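Local coordinates for protein thiamin pyrophosphokinase (Geobacillus thermodenitrificans, PDB 3K94) that probably transfers a pyrophosphate group from ATP to thiamine, yielding the cofactor thiamine diphosphate, at residues I83-D86 against W87-Q91; P156-E159 against T160-E163; L117-D121 against R122-I126. All coordinates share one frame; numbering follows the deposited sequence.

How the interactions relate
Along the chain the order is interaction 1, interaction 3, interaction 2. Interactions 1 and 3 both fall in the catalytic domain, with centres about 11 Å apart. The end of helix 80-88 touches the turn that leaves helix 106-118 for strand 125-128. The Leu85 and Val89 side chains pack on the Tyr119 ring, and Arg122 NH1 bonds to Val89 O. These contacts tie the helix to the turn. Interaction 2 lies in the vitamin B1 binding domain, with its centre about 17 Å from that of interaction 3 and about 27 Å from that of interaction 1. Val157 packs on Leu117, which links the two domains close to the second subunit, where both residues also pack.

Interaction 1 of 3, residues I83-D86 against W87-Q91; sequences IALD and WAVEQ
Leu85, in the last turn of helix 80-88, touches Val89 just beyond it, in the type I turn from Ala88 to Gln91 that leads the chain away. The contact is local and follows the i to i+4 spacing of an alpha helix. Ala88 N bonds to Ala84 O at 2.9 Å and almost straight, at 176°. Val89 N bonds to Leu85 O, also at 2.9 Å.

Val89 CB stands 3.8 Å from Leu85 O. With CG1 anti to the carbonyl carbon (chi1 -58°), that branch points back along the helix to Leu85, with 3.9 Å between Val89 CG1 and Leu85 CD1. Val89 CG2 lies against Asp86 O, 3.2 Å away, and also packs on the Tyr119 ring. With an alanine here both branches are gone, which would probably leave a gap beside Leu85 CD1 and the Tyr119 ring, each losing a methyl it packs on.

Trp87 takes the side of the helix that faces Val28 and Arg46 of the central sheet. The edge of its indole meets Ala84 O in plane, with Trp87 CE3 4.0 Å from that oxygen. Gln91 NE2 lies over one indole face, offset toward the rim. Gln91 NE2 donates to Trp87 O at 3.2 Å and 161°, while Glu90 N reaches the same oxygen from the opposite face of its plane.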
ATOM      1  N   ILE B  83      12.851  -7.352  12.569  1.00 22.30           N
ATOM      2  CA  ILE B  83      13.441  -8.168  13.623  1.00 27.05           C
ATOM      3  C   ILE B  83      12.355  -8.882  14.411  1.00 25.31           C
ATOM      4  O   ILE B  83      12.520 -10.060  14.765  1.00 21.70           O
ATOM      5  CB  ILE B  83      14.433  -7.400  14.549  1.00 39.27           C
ATOM      6  CG1 ILE B  83      13.782  -6.182  15.203  1.00 35.49           C
ATOM      7  CG2 ILE B  83      15.670  -6.969  13.768  1.00 43.27           C
ATOM      8  CD1 ILE B  83      14.780  -5.318  15.959  1.00 33.92           C
ATOM      9  N   ALA B  84      11.232  -8.196  14.650  1.00 21.94           N
ATOM     10  CA  ALA B  84      10.110  -8.841  15.338  1.00 23.05           C
ATOM     11  C   ALA B  84       9.612 -10.050  14.546  1.00 24.96           C
ATOM     12  O   ALA B  84       9.429 -11.133  15.090  1.00 25.47           O
ATOM     13  CB  ALA B  84       8.969  -7.846  15.604  1.00 18.17           C
ATOM     14  N   LEU B  85       9.414  -9.870  13.246  1.00 27.18           N
ATOM     15  CA  LEU B  85       8.918 -10.969  12.430  1.00 23.95           C
ATOM     16  C   LEU B  85       9.947 -12.100  12.313  1.00 25.91           C
ATOM     17  O   LEU B  85       9.584 -13.275  12.400  1.00 25.48           O
ATOM     18  CB  LEU B  85       8.484 -10.492  11.049  1.00 25.81           C
ATOM     19  CG  LEU B  85       7.885 -11.590  10.168  1.00 24.44           C
ATOM     20  CD1 LEU B  85       6.592 -12.173  10.760  1.00 23.42           C
ATOM     21  CD2 LEU B  85       7.663 -11.046   8.791  1.00 24.71           C
ATOM     22  N   ASP B  86      11.217 -11.741  12.121  1.00 24.95           N
ATOM     23  CA  ASP B  86      12.298 -12.720  12.076  1.00 23.69           C
ATOM     24  C   ASP B  86      12.231 -13.655  13.302  1.00 29.05           C
ATOM     25  O   ASP B  86      12.444 -14.865  13.202  1.00 31.98           O
ATOM     26  CB  ASP B  86      13.652 -12.008  12.034  1.00 26.87           C
ATOM     27  CG  ASP B  86      13.961 -11.385  10.681  1.00 28.85           C
ATOM     28  OD1 ASP B  86      13.283 -11.714   9.679  1.00 30.16           O
ATOM     29  OD2 ASP B  86      14.896 -10.555  10.624  1.00 27.97           O
ATOM     30  N   TRP B  87      11.922 -13.086  14.461  1.00 26.82           N
ATOM     31  CA  TRP B  87      11.805 -13.870  15.681  1.00 22.60           C
ATOM     32  C   TRP B  87      10.515 -14.687  15.652  1.00 26.84           C
ATOM     33  O   TRP B  87      10.532 -15.907  15.829  1.00 30.48           O
ATOM     34  CB  TRP B  87      11.873 -12.963  16.926  1.00 24.72           C
ATOM     35  CG  TRP B  87      11.493 -13.665  18.210  1.00 24.91           C
ATOM     36  CD1 TRP B  87      12.307 -14.441  18.997  1.00 22.95           C
ATOM     37  CD2 TRP B  87      10.203 -13.670  18.845  1.00 27.76           C
ATOM     38  NE1 TRP B  87      11.599 -14.930  20.069  1.00 21.83           N
ATOM     39  CE2 TRP B  87      10.311 -14.472  20.004  1.00 28.80           C
ATOM     40  CE3 TRP B  87       8.967 -13.085  18.543  1.00 31.52           C
ATOM     41  CZ2 TRP B  87       9.231 -14.700  20.862  1.00 33.71           C
ATOM     42  CZ3 TRP B  87       7.897 -13.305  19.402  1.00 31.01           C
ATOM     43  CH2 TRP B  87       8.037 -14.108  20.544  1.00 34.12           C
ATOM     44  N   ALA B  88       9.397 -14.010  15.421  1.00 28.17           N
ATOM     45  CA  ALA B  88       8.088 -14.662  15.345  1.00 25.30           C
ATOM     46  C   ALA B  88       8.074 -15.931  14.492  1.00 28.01           C
ATOM     47  O   ALA B  88       7.494 -16.936  14.893  1.00 30.01           O
ATOM     48  CB  ALA B  88       7.041 -13.678  14.827  1.00 21.68           C
ATOM     49  N   VAL B  89       8.683 -15.889  13.309  1.00 25.06           N
ATOM     50  CA  VAL B  89       8.635 -17.057  12.422  1.00 30.50           C
ATOM     51  C   VAL B  89       9.404 -18.274  12.948  1.00 34.57           C
ATOM     52  O   VAL B  89       9.369 -19.336  12.332  1.00 37.03           O
ATOM     53  CB  VAL B  89       9.132 -16.752  10.993  1.00 30.24           C
ATOM     54  CG1 VAL B  89       8.309 -15.641  10.371  1.00 31.74           C
ATOM     55  CG2 VAL B  89      10.621 -16.412  11.002  1.00 27.10           C
ATOM     56  N   GLU B  90      10.095 -18.117  14.074  1.00 35.49           N
ATOM     57  CA  GLU B  90      10.795 -19.233  14.705  1.00 39.14           C
ATOM     58  C   GLU B  90       9.985 -19.912  15.802  1.00 39.19           C
ATOM     59  O   GLU B  90      10.417 -20.926  16.354  1.00 40.00           O
ATOM     60  CB  GLU B  90      12.129 -18.779  15.303  1.00 40.34           C
ATOM     61  CG  GLU B  90      13.151 -18.331  14.292  1.00 42.40           C
ATOM     62  CD  GLU B  90      14.446 -17.895  14.946  1.00 47.44           C
ATOM     63  OE1 GLU B  90      15.466 -17.827  14.235  1.00 52.80           O
ATOM     64  OE2 GLU B  90      14.446 -17.623  16.168  1.00 45.70           O
ATOM     65  N   GLN B  91       8.823 -19.354  16.126  1.00 36.37           N
ATOM     66  CA  GLN B  91       8.063 -19.815  17.283  1.00 37.76           C
ATOM     67  C   GLN B  91       7.039 -20.911  16.993  1.00 41.90           C
ATOM     68  O   GLN B  91       6.333 -21.365  17.894  1.00 44.01           O
ATOM     69  CB  GLN B  91       7.381 -18.624  17.963  1.00 36.58           C
ATOM     70  CG  GLN B  91       8.348 -17.498  18.290  1.00 37.07           C
ATOM     71  CD  GLN B  91       9.582 -18.000  19.032  1.00 38.21           C
ATOM     72  OE1 GLN B  91       9.480 -18.820  19.948  1.00 35.93           O
ATOM     73  NE2 GLN B  91      10.747 -17.510  18.638  1.00 37.77           N
TER

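Interaction 2 of 3, residues P156-E159 against T160-E163; sequences PVSE and TVAE
The Thr160 carbonyl group carries Ser158 OG over one face of its plane. The hydroxyl stands 46° out of that plane, so it does not sit on a lone pair. The C=O...OG angle is 133°. The bond is nevertheless short, with 2.7 Å from Ser158 OG to Thr160 O. The pyrrolidine ring of Pro156 is touched at CB, with Pro156 CB 4.0 Å from Val161 CG2.

Ser158 is the polar side of the contact. Its OG lies between the backbone N and the carbonyl carbon (chi1 56°), which swings it across the bend toward Thr160. The hydroxyl donates to Thr160 O. It is also hydrogen-bonded to Ile203 N, so two backbone groups grip it, which probably fixes its rotation.

Val161 is the apolar side. One methyl serves two neighbours: besides the proline it touches the serine, with Val161 CG2 3.7 Å from Ser158 OG. Pro156 and Val161 are both buried, and Ile178 of strand 178-179 packs on both side chains. Thr160 turns its CB away from the bend. Its CG2 rests against the preceding peptide, with Thr160 CG2 3.2 Å from Glu159 O.

Val161 is backbone-bonded to Ile178, and Glu159 to Arg180. Val157 packs on Arg180 of the second subunit. The arrangement is a short connection that turns the chain back from strand 151-156 of the large mixed sheet to strand 160-161, which pairs antiparallel with 178-179. It is closed by a serine side-chain to main-chain bond and belongs to the beta-rich vitamin B1 binding domain.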
ATOM      1  N   PRO B 156      -1.088 -10.797  -9.058  1.00 27.32           N
ATOM      2  CA  PRO B 156       0.097 -11.633  -9.277  1.00 29.92           C
ATOM      3  C   PRO B 156       1.365 -10.896  -8.842  1.00 28.51           C
ATOM      4  O   PRO B 156       1.548  -9.743  -9.197  1.00 26.92           O
ATOM      5  CB  PRO B 156       0.112 -11.815 -10.795  1.00 32.40           C
ATOM      6  CG  PRO B 156      -0.505 -10.567 -11.310  1.00 32.05           C
ATOM      7  CD  PRO B 156      -1.588 -10.216 -10.316  1.00 32.26           C
ATOM      8  N   VAL B 157       2.214 -11.552  -8.065  1.00 26.44           N
ATOM      9  CA  VAL B 157       3.484 -10.973  -7.654  1.00 24.11           C
ATOM     10  C   VAL B 157       4.583 -11.416  -8.621  1.00 27.95           C
ATOM     11  O   VAL B 157       5.416 -10.617  -9.055  1.00 33.41           O
ATOM     12  CB  VAL B 157       3.844 -11.391  -6.211  1.00 28.50           C
ATOM     13  CG1 VAL B 157       5.252 -10.964  -5.866  1.00 33.22           C
ATOM     14  CG2 VAL B 157       2.844 -10.802  -5.223  1.00 27.50           C
ATOM     15  N   SER B 158       4.574 -12.701  -8.954  1.00 26.87           N
ATOM     16  CA  SER B 158       5.480 -13.254  -9.955  1.00 28.51           C
ATOM     17  C   SER B 158       5.022 -12.858 -11.357  1.00 34.01           C
ATOM     18  O   SER B 158       3.882 -12.423 -11.553  1.00 35.91           O
ATOM     19  CB  SER B 158       5.491 -14.768  -9.836  1.00 24.49           C
ATOM     20  OG  SER B 158       4.166 -15.245  -9.971  1.00 29.82           O
ATOM     21  N   GLU B 159       5.905 -13.024 -12.336  1.00 34.68           N
ATOM     22  CA  GLU B 159       5.590 -12.641 -13.708  1.00 38.53           C
ATOM     23  C   GLU B 159       4.342 -13.362 -14.230  1.00 34.52           C
ATOM     24  O   GLU B 159       3.538 -12.791 -14.974  1.00 31.93           O
ATOM     25  CB  GLU B 159       6.788 -12.890 -14.626  1.00 46.18           C
ATOM     26  CG  GLU B 159       6.932 -11.849 -15.713  1.00 59.02           C
ATOM     27  CD  GLU B 159       6.876 -10.433 -15.158  1.00 69.87           C
ATOM     28  OE1 GLU B 159       7.384 -10.209 -14.033  1.00 75.11           O
ATOM     29  OE2 GLU B 159       6.326  -9.544 -15.843  1.00 70.87           O
ATOM     30  N   THR B 160       4.178 -14.620 -13.844  1.00 30.06           N
ATOM     31  CA  THR B 160       2.977 -15.345 -14.220  1.00 29.98           C
ATOM     32  C   THR B 160       2.475 -16.174 -13.050  1.00 27.48           C
ATOM     33  O   THR B 160       3.230 -16.511 -12.141  1.00 27.71           O
ATOM     34  CB  THR B 160       3.192 -16.251 -15.462  1.00 41.28           C
ATOM     35  OG1 THR B 160       3.839 -17.465 -15.077  1.00 40.01           O
ATOM     36  CG2 THR B 160       4.038 -15.547 -16.516  1.00 43.83           C
ATOM     37  N   VAL B 161       1.183 -16.462 -13.068  1.00 30.47           N
ATOM     38  CA  VAL B 161       0.554 -17.340 -12.092  1.00 30.05           C
ATOM     39  C   VAL B 161      -0.307 -18.324 -12.867  1.00 33.50           C
ATOM     40  O   VAL B 161      -1.253 -17.925 -13.546  1.00 36.05           O
ATOM     41  CB  VAL B 161      -0.322 -16.554 -11.110  1.00 27.14           C
ATOM     42  CG1 VAL B 161      -1.276 -17.493 -10.375  1.00 26.81           C
ATOM     43  CG2 VAL B 161       0.553 -15.764 -10.118  1.00 23.95           C
ATOM     44  N   ALA B 162       0.030 -19.607 -12.786  1.00 35.28           N
ATOM     45  CA  ALA B 162      -0.628 -20.604 -13.630  1.00 33.21           C
ATOM     46  C   ALA B 162      -1.772 -21.320 -12.938  1.00 31.66           C
ATOM     47  O   ALA B 162      -1.799 -21.442 -11.708  1.00 27.30           O
ATOM     48  CB  ALA B 162       0.383 -21.612 -14.168  1.00 32.69           C
ATOM     49  N   GLU B 163      -2.706 -21.782 -13.768  1.00 28.74           N
ATOM     50  CA  GLU B 163      -3.860 -22.571 -13.366  1.00 29.02           C
ATOM     51  C   GLU B 163      -4.593 -21.978 -12.174  1.00 28.92           C
ATOM     52  O   GLU B 163      -4.953 -22.682 -11.236  1.00 31.16           O
ATOM     53  CB  GLU B 163      -3.462 -24.023 -13.093  1.00 33.77           C
ATOM     54  CG  GLU B 163      -2.744 -24.706 -14.247  1.00 42.07           C
ATOM     55  CD  GLU B 163      -2.308 -26.119 -13.890  1.00 51.79           C
ATOM     56  OE1 GLU B 163      -3.115 -26.852 -13.280  1.00 57.55           O
ATOM     57  OE2 GLU B 163      -1.161 -26.496 -14.207  1.00 53.69           O
TER

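Interaction 3 of 3, residues L117-D121 against R122-I126; sequences LKYAD and RPIEI
Arg122 folds back over the turn and meets both Tyr119 and Asp121. Its backbone closes the turn: Arg122 N bonds to Tyr119 O at 2.8 Å and 162°. The side chain bends at chi2 (-63°) and runs beside that of Asp121, pointing the same way. Asp121 OD1 comes to the guanidinium edge, near its plane, and the carboxylate is turned 82° from the guanidinium. The direct salt bridge is long, 3.8 Å from Asp121 OD1 to Arg122 NE. A water fills in for it, giving a hydrogen to Asp121 OD1 at 2.8 Å. The same water accepts from Arg122 NE at 3.0 Å. The far end of the arginine bonds through NH1 to Val89 O.

This type I turn, from Tyr119 to Arg122, lies in the beta-alpha-beta unit of strand 97-99, helix 106-118 and strand 125-128. It carries the chain out of the helix and toward the strand.

Tyr119 supplies the apolar part. Tyr119 CB lies 3.6 Å from Ile124 CD1 and also touches Arg122 CG. Lys118 CG sits over the centre of one ring face, 4.2 Å above the plane of the Tyr119 ring. The bridging water lies in plane at the ring edge, and the phenol OH is probably hydrogen-bonded to Asp86 OD1.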
ATOM      1  N   LEU B 117       6.657 -11.511   1.549  1.00 27.77           N
ATOM      2  CA  LEU B 117       7.203 -12.240   0.404  1.00 28.98           C
ATOM      3  C   LEU B 117       8.416 -13.066   0.767  1.00 30.12           C
ATOM      4  O   LEU B 117       8.539 -14.210   0.343  1.00 31.43           O
ATOM      5  CB  LEU B 117       7.572 -11.283  -0.722  1.00 27.79           C
ATOM      6  CG  LEU B 117       6.329 -10.661  -1.332  1.00 36.75           C
ATOM      7  CD1 LEU B 117       6.731  -9.547  -2.273  1.00 38.01           C
ATOM      8  CD2 LEU B 117       5.517 -11.752  -2.030  1.00 39.78           C
ATOM      9  N   LYS B 118       9.320 -12.484   1.547  1.00 33.56           N
ATOM     10  CA  LYS B 118      10.477 -13.228   2.018  1.00 34.30           C
ATOM     11  C   LYS B 118      10.031 -14.481   2.761  1.00 36.82           C
ATOM     12  O   LYS B 118      10.628 -15.547   2.605  1.00 41.20           O
ATOM     13  CB  LYS B 118      11.373 -12.369   2.905  1.00 33.98           C
ATOM     14  CG  LYS B 118      12.470 -13.171   3.599  1.00 32.26           C
ATOM     15  CD  LYS B 118      13.392 -12.279   4.405  1.00 29.87           C
ATOM     16  CE  LYS B 118      14.510 -13.073   5.059  1.00 29.66           C
ATOM     17  NZ  LYS B 118      15.527 -12.156   5.638  1.00 28.76           N
ATOM     18  N   TYR B 119       8.977 -14.356   3.562  1.00 30.13           N
ATOM     19  CA  TYR B 119       8.451 -15.493   4.313  1.00 27.56           C
ATOM     20  C   TYR B 119       7.145 -16.011   3.707  1.00 29.26           C
ATOM     21  O   TYR B 119       6.220 -16.383   4.428  1.00 24.28           O
ATOM     22  CB  TYR B 119       8.239 -15.113   5.782  1.00 29.73           C
ATOM     23  CG  TYR B 119       9.520 -14.773   6.524  1.00 32.01           C
ATOM     24  CD1 TYR B 119      10.462 -15.752   6.803  1.00 35.55           C
ATOM     25  CD2 TYR B 119       9.776 -13.480   6.953  1.00 30.06           C
ATOM     26  CE1 TYR B 119      11.632 -15.445   7.484  1.00 38.83           C
ATOM     27  CE2 TYR B 119      10.932 -13.164   7.637  1.00 31.33           C
ATOM     28  CZ  TYR B 119      11.860 -14.147   7.896  1.00 38.74           C
ATOM     29  OH  TYR B 119      13.013 -13.833   8.581  1.00 40.00           O
ATOM     30  N   ALA B 120       7.078 -16.035   2.379  1.00 25.59           N
ATOM     31  CA  ALA B 120       5.856 -16.409   1.683  1.00 27.40           C
ATOM     32  C   ALA B 120       5.310 -17.785   2.078  1.00 26.14           C
ATOM     33  O   ALA B 120       4.116 -18.027   1.975  1.00 25.91           O
ATOM     34  CB  ALA B 120       6.051 -16.317   0.161  1.00 26.16           C
ATOM     35  N   ASP B 121       6.175 -18.685   2.527  1.00 26.01           N
ATOM     36  CA  ASP B 121       5.705 -20.016   2.925  1.00 31.46           C
ATOM     37  C   ASP B 121       5.112 -20.068   4.330  1.00 33.68           C
ATOM     38  O   ASP B 121       4.621 -21.107   4.756  1.00 35.20           O
ATOM     39  CB  ASP B 121       6.804 -21.083   2.774  1.00 32.85           C
ATOM     40  CG  ASP B 121       8.066 -20.766   3.580  1.00 42.05           C
ATOM     41  OD1 ASP B 121       8.274 -19.604   3.998  1.00 42.62           O
ATOM     42  OD2 ASP B 121       8.870 -21.697   3.784  1.00 48.65           O
ATOM     43  N   ARG B 122       5.160 -18.950   5.046  1.00 33.73           N
ATOM     44  CA  ARG B 122       4.593 -18.879   6.396  1.00 33.78           C
ATOM     45  C   ARG B 122       3.254 -18.150   6.405  1.00 30.06           C
ATOM     46  O   ARG B 122       3.023 -17.251   5.606  1.00 28.78           O
ATOM     47  CB  ARG B 122       5.550 -18.153   7.334  1.00 36.27           C
ATOM     48  CG  ARG B 122       7.009 -18.477   7.097  1.00 44.18           C
ATOM     49  CD  ARG B 122       7.296 -19.945   7.343  1.00 49.59           C
ATOM     50  NE  ARG B 122       8.697 -20.152   7.700  1.00 55.55           N
ATOM     51  CZ  ARG B 122       9.122 -20.380   8.937  1.00 57.63           C
ATOM     52  NH1 ARG B 122       8.256 -20.442   9.940  1.00 57.65           N
ATOM     53  NH2 ARG B 122      10.413 -20.552   9.168  1.00 60.49           N
ATOM     54  N   PRO B 123       2.377 -18.529   7.333  1.00 33.47           N
ATOM     55  CA  PRO B 123       1.056 -17.911   7.472  1.00 34.80           C
ATOM     56  C   PRO B 123       1.161 -16.556   8.152  1.00 32.43           C
ATOM     57  O   PRO B 123       1.120 -16.497   9.381  1.00 31.75           O
ATOM     58  CB  PRO B 123       0.307 -18.885   8.391  1.00 36.17           C
ATOM     59  CG  PRO B 123       1.185 -20.108   8.491  1.00 37.89           C
ATOM     60  CD  PRO B 123       2.574 -19.626   8.291  1.00 34.70           C
ATOM     61  N   ILE B 124       1.293 -15.484   7.377  1.00 28.80           N
ATOM     62  CA  ILE B 124       1.418 -14.152   7.963  1.00 24.88           C
ATOM     63  C   ILE B 124       0.366 -13.271   7.312  1.00 23.85           C
ATOM     64  O   ILE B 124       0.165 -13.358   6.113  1.00 26.43           O
ATOM     65  CB  ILE B 124       2.841 -13.570   7.758  1.00 28.51           C
ATOM     66  CG1 ILE B 124       3.904 -14.567   8.235  1.00 25.67           C
ATOM     67  CG2 ILE B 124       3.009 -12.236   8.487  1.00 23.23           C
ATOM     68  CD1 ILE B 124       5.240 -14.384   7.573  1.00 21.04           C
ATOM     69  N   GLU B 125      -0.353 -12.479   8.104  1.00 20.72           N
ATOM     70  CA  GLU B 125      -1.318 -11.522   7.560  1.00 19.98           C
ATOM     71  C   GLU B 125      -0.899 -10.108   7.943  1.00 21.81           C
ATOM     72  O   GLU B 125      -0.456  -9.865   9.054  1.00 23.99           O
ATOM     73  CB  GLU B 125      -2.724 -11.740   8.122  1.00 16.34           C
ATOM     74  CG  GLU B 125      -3.299 -13.142   8.008  1.00 22.01           C
ATOM     75  CD  GLU B 125      -4.760 -13.193   8.458  1.00 28.26           C
ATOM     76  OE1 GLU B 125      -5.134 -12.437   9.380  1.00 24.76           O
ATOM     77  OE2 GLU B 125      -5.541 -13.976   7.883  1.00 28.28           O
ATOM     78  N   ILE B 126      -1.043  -9.164   7.033  1.00 19.98           N
ATOM     79  CA  ILE B 126      -1.065  -7.770   7.442  1.00 15.34           C
ATOM     80  C   ILE B 126      -2.526  -7.367   7.628  1.00 19.18           C
ATOM     81  O   ILE B 126      -3.372  -7.595   6.743  1.00 20.61           O
ATOM     82  CB  ILE B 126      -0.390  -6.870   6.385  1.00 20.57           C
ATOM     83  CG1 ILE B 126       1.125  -7.105   6.389  1.00 21.26           C
ATOM     84  CG2 ILE B 126      -0.723  -5.406   6.642  1.00 20.56           C
ATOM     85  CD1 ILE B 126       1.878  -6.360   5.282  1.00 20.84           C
TER
HETATM   86  O   HOH W   1      10.501 -19.076   5.529  1.00 53.37           O